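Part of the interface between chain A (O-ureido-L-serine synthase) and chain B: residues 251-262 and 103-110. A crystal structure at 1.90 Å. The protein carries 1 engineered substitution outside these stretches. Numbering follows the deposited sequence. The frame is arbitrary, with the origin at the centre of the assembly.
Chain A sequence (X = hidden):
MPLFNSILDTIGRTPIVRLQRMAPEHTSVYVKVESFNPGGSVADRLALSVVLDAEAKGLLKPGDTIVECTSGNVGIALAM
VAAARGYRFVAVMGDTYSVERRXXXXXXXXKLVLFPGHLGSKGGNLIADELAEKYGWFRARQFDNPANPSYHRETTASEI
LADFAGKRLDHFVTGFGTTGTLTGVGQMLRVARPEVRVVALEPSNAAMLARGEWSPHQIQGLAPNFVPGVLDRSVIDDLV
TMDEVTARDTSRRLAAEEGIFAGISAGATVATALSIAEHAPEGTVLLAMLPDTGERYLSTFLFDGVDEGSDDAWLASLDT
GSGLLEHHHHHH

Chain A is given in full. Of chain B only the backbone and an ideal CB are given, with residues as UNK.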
# COMPACT_ATOMS: atom_id res chain seq x y z
N SER A 251 -22.34 -10.30 -15.89
CA SER A 251 -21.89 -10.51 -14.52
C SER A 251 -21.53 -11.99 -14.37
O SER A 251 -20.55 -12.35 -13.71
CB SER A 251 -23.00 -10.16 -13.53
OG SER A 251 -22.80 -10.81 -12.28
N ARG A 252 -22.33 -12.84 -14.99
CA ARG A 252 -22.11 -14.28 -14.96
C ARG A 252 -20.78 -14.59 -15.61
O ARG A 252 -19.97 -15.35 -15.06
CB ARG A 252 -23.23 -15.01 -15.70
CG ARG A 252 -24.51 -15.15 -14.90
CD ARG A 252 -25.56 -16.00 -15.62
NE ARG A 252 -26.68 -16.30 -14.73
CZ ARG A 252 -27.81 -16.88 -15.11
NH1 ARG A 252 -28.00 -17.23 -16.38
NH2 ARG A 252 -28.77 -17.09 -14.22
N ARG A 253 -20.55 -13.99 -16.77
CA ARG A 253 -19.31 -14.20 -17.53
C ARG A 253 -18.08 -13.76 -16.75
O ARG A 253 -17.02 -14.39 -16.83
CB ARG A 253 -19.38 -13.44 -18.87
CG ARG A 253 -20.31 -14.08 -19.92
CD ARG A 253 -20.03 -13.52 -21.32
NE ARG A 253 -18.63 -13.73 -21.71
CZ ARG A 253 -18.01 -13.07 -22.68
NH1 ARG A 253 -18.66 -12.15 -23.39
NH2 ARG A 253 -16.74 -13.32 -22.94
N LEU A 254 -18.21 -12.66 -16.01
CA LEU A 254 -17.10 -12.14 -15.23
C LEU A 254 -16.65 -13.15 -14.19
O LEU A 254 -15.47 -13.47 -14.09
CB LEU A 254 -17.51 -10.84 -14.54
CG LEU A 254 -17.31 -9.58 -15.38
CD1 LEU A 254 -18.19 -8.46 -14.84
CD2 LEU A 254 -15.84 -9.18 -15.35
N ALA A 255 -17.61 -13.65 -13.41
CA ALA A 255 -17.32 -14.61 -12.36
C ALA A 255 -16.78 -15.94 -12.90
O ALA A 255 -15.84 -16.50 -12.35
CB ALA A 255 -18.56 -14.86 -11.52
N ALA A 256 -17.35 -16.43 -14.00
CA ALA A 256 -16.92 -17.70 -14.57
C ALA A 256 -15.74 -17.65 -15.55
O ALA A 256 -15.06 -18.66 -15.78
CB ALA A 256 -18.12 -18.38 -15.25
N GLU A 257 -15.47 -16.47 -16.11
CA GLU A 257 -14.38 -16.33 -17.07
C GLU A 257 -13.20 -15.51 -16.56
O GLU A 257 -12.11 -15.54 -17.14
CB GLU A 257 -14.91 -15.71 -18.37
CG GLU A 257 -15.86 -16.62 -19.12
CD GLU A 257 -16.52 -15.93 -20.29
OE1 GLU A 257 -15.83 -15.18 -21.02
OE2 GLU A 257 -17.74 -16.14 -20.50
N GLU A 258 -13.40 -14.79 -15.46
CA GLU A 258 -12.33 -13.97 -14.92
C GLU A 258 -12.16 -14.14 -13.42
O GLU A 258 -11.20 -13.64 -12.83
CB GLU A 258 -12.58 -12.50 -15.26
CG GLU A 258 -12.79 -12.23 -16.74
CD GLU A 258 -11.48 -11.99 -17.48
OE1 GLU A 258 -10.42 -11.99 -16.82
OE2 GLU A 258 -11.52 -11.79 -18.71
N GLY A 259 -13.08 -14.85 -12.79
CA GLY A 259 -12.98 -15.02 -11.35
C GLY A 259 -13.35 -13.75 -10.60
O GLY A 259 -12.90 -13.54 -9.48
N ILE A 260 -14.15 -12.90 -11.22
CA ILE A 260 -14.59 -11.66 -10.57
C ILE A 260 -16.10 -11.72 -10.42
O ILE A 260 -16.84 -11.70 -11.41
CB ILE A 260 -14.19 -10.41 -11.39
CG1 ILE A 260 -12.67 -10.37 -11.54
CG2 ILE A 260 -14.65 -9.15 -10.67
CD1 ILE A 260 -12.18 -9.38 -12.58
N PHE A 261 -16.55 -11.83 -9.17
CA PHE A 261 -17.97 -11.94 -8.84
C PHE A 261 -18.53 -10.59 -8.40
O PHE A 261 -18.28 -10.12 -7.30
CB PHE A 261 -18.13 -12.96 -7.71
CG PHE A 261 -19.56 -13.35 -7.45
CD1 PHE A 261 -20.42 -13.63 -8.51
CD2 PHE A 261 -20.03 -13.43 -6.14
CE1 PHE A 261 -21.74 -13.98 -8.26
CE2 PHE A 261 -21.35 -13.79 -5.89
CZ PHE A 261 -22.21 -14.06 -6.95
N ALA A 262 -19.33 -9.98 -9.28
CA ALA A 262 -19.91 -8.67 -9.01
C ALA A 262 -21.41 -8.60 -9.25
O ALA A 262 -22.01 -9.54 -9.77
CB ALA A 262 -19.20 -7.62 -9.86
N UNK B 103 -23.95 -21.83 -4.13
CA UNK B 103 -24.18 -20.84 -5.17
C UNK B 103 -22.91 -20.13 -5.59
O UNK B 103 -22.71 -19.84 -6.77
CB UNK B 103 -25.21 -19.81 -4.69
N UNK B 104 -22.04 -19.85 -4.63
CA UNK B 104 -20.79 -19.16 -4.93
C UNK B 104 -19.90 -20.04 -5.80
O UNK B 104 -19.31 -19.57 -6.77
CB UNK B 104 -20.06 -18.77 -3.64
N UNK B 105 -19.81 -21.31 -5.44
CA UNK B 105 -19.00 -22.24 -6.21
C UNK B 105 -19.55 -22.25 -7.64
O UNK B 105 -18.79 -22.18 -8.61
CB UNK B 105 -19.01 -23.64 -5.59
N UNK B 106 -20.87 -22.32 -7.77
CA UNK B 106 -21.52 -22.34 -9.07
C UNK B 106 -21.22 -21.06 -9.86
O UNK B 106 -20.97 -21.12 -11.06
CB UNK B 106 -23.03 -22.52 -8.90
N UNK B 107 -21.26 -19.92 -9.17
CA UNK B 107 -21.01 -18.64 -9.81
C UNK B 107 -19.67 -18.59 -10.54
O UNK B 107 -19.57 -18.08 -11.65
CB UNK B 107 -21.07 -17.52 -8.77
N UNK B 108 -18.63 -19.13 -9.90
CA UNK B 108 -17.31 -19.13 -10.51
C UNK B 108 -17.17 -20.22 -11.57
O UNK B 108 -16.11 -20.37 -12.18
CB UNK B 108 -16.24 -19.31 -9.43
N UNK B 109 -18.24 -20.98 -11.78
CA UNK B 109 -18.21 -22.04 -12.77
C UNK B 109 -17.83 -23.40 -12.22
O UNK B 109 -17.57 -24.33 -12.99
CB UNK B 109 -17.23 -21.66 -13.89
N UNK B 110 -17.81 -23.53 -10.90
CA UNK B 110 -17.45 -24.81 -10.31
C UNK B 110 -18.55 -25.84 -10.38
O UNK B 110 -19.72 -25.51 -10.60
CB UNK B 110 -17.04 -24.61 -8.85

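The end of a helix in chain B crosses helix 251-257 of chain A nearly at right angles, the axes 9.8 Å apart at their closest. No direct hydrogen bond joins the two stretches, so the fit rests on apolar packing and two bridging waters.

At position 103 CA-to-CB points sideways and an ideal CB finds nothing of chain A within 5.5 Å. Almost any helix-tolerant residue could stand here, long polar ones included. It is Lys B103, whose end leads away and whose NZ is hydrogen-bonded elsewhere in the structure.

Position 104 also starts sideways, out of reach at CB, but the ring of Phe A261 lies farther along. A side chain long enough to reach it, and apolar to match it, would suit: leucine, methionine or perhaps phenylalanine. The residue is Leu B104, with chi1 m and chi2 t; its CD2 comes within 3.2 Å of Phe A261 CE2, a tight contact.

Positions 105 and 106 are out of reach of this stretch, which therefore says little about them. They are Ile B105 and Arg B106, the arginine hydrogen-bonding elsewhere in the structure.

Position 107 is more constrained. Its ideal CB already lies 3.6 Å from Phe A261 CE1 and 4.6 Å from Ala A255 CB, so a small side chain is the simplest fit; alanine suits the helix, and serine is conceivable though the neighbours are apolar. Ala B107 places its methyl against the phenylalanine ring. Its carbonyl also faces chain A: O is 3.4 Å from Ala A255 CB, and a water donates to both Ala B107 O and Arg A252 O, linking two acceptors that could not bond each other directly.

At position 108 CA-to-CB points away overall, yet the ideal CB is 4.1 Å from Ala A255 O, and a side chain that turns back can run along chain A. There it would meet the alanine, the backbone of Gly A259 and the CB of Phe A261. A long, flat side chain fits this description, phenylalanine or tyrosine especially, and the carbonyl of Gly A259 and NH of Phe A261 make a polar tip useful. Tyr B108, with chi1 m, answers both demands. Its CD1 lies 3.3 Å from Ala A255 O, which sits at the ring edge, while the edge of Phe A261 is directed toward the tyrosine face, centroids 6.0 Å apart. A water whose O lies 2.9 Å from Tyr B108 OH donates to Gly A259 O and accepts from Phe A261 N. The CA of Tyr B108 adds a CA-H...O contact to Ala A255 O at 3.5 Å.

Position 109 has phi 93° and psi 12°, where a CB would jam against the preceding carbonyl O and lie 3.7 Å from Ala A256 CB. Glycine is called for, and Gly B109 completes a Schellman motif, donating to Arg B106 O while 110 donates to Ile B105 O.

Position 110 is out of reach and its ordinary angles exclude little; it is Gly B110.

Chain B, residues 103-110: KLIRAYGG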
# COMPACT_ATOMS: atom_id res chain seq x y z
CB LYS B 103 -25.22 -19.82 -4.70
CG LYS B 103 -26.65 -20.33 -4.79
CD LYS B 103 -27.64 -19.27 -4.35
CE LYS B 103 -29.07 -19.78 -4.45
NZ LYS B 103 -29.95 -18.80 -5.13
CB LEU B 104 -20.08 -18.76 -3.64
CG LEU B 104 -20.56 -17.43 -3.05
CD1 LEU B 104 -19.59 -16.96 -1.96
CD2 LEU B 104 -20.64 -16.38 -4.14
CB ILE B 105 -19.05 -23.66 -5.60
CG1 ILE B 105 -18.32 -23.65 -4.26
CG2 ILE B 105 -18.41 -24.67 -6.56
CD1 ILE B 105 -18.56 -24.86 -3.37
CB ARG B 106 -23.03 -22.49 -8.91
CG ARG B 106 -23.46 -23.85 -8.40
CD ARG B 106 -23.42 -24.87 -9.51
NE ARG B 106 -24.17 -26.07 -9.17
CZ ARG B 106 -24.03 -27.24 -9.78
NH1 ARG B 106 -23.16 -27.37 -10.77
NH2 ARG B 106 -24.77 -28.28 -9.40
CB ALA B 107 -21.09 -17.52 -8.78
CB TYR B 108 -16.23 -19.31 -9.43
CG TYR B 108 -16.06 -18.08 -8.56
CD1 TYR B 108 -15.64 -16.86 -9.11
CD2 TYR B 108 -16.34 -18.13 -7.19
CE1 TYR B 108 -15.49 -15.73 -8.30
CE2 TYR B 108 -16.19 -17.00 -6.39
CZ TYR B 108 -15.77 -15.80 -6.95
OH TYR B 108 -15.62 -14.69 -6.15
O HOH W 1 -21.30 -17.28 -13.32
O HOH W 2 -14.27 -12.41 -7.33
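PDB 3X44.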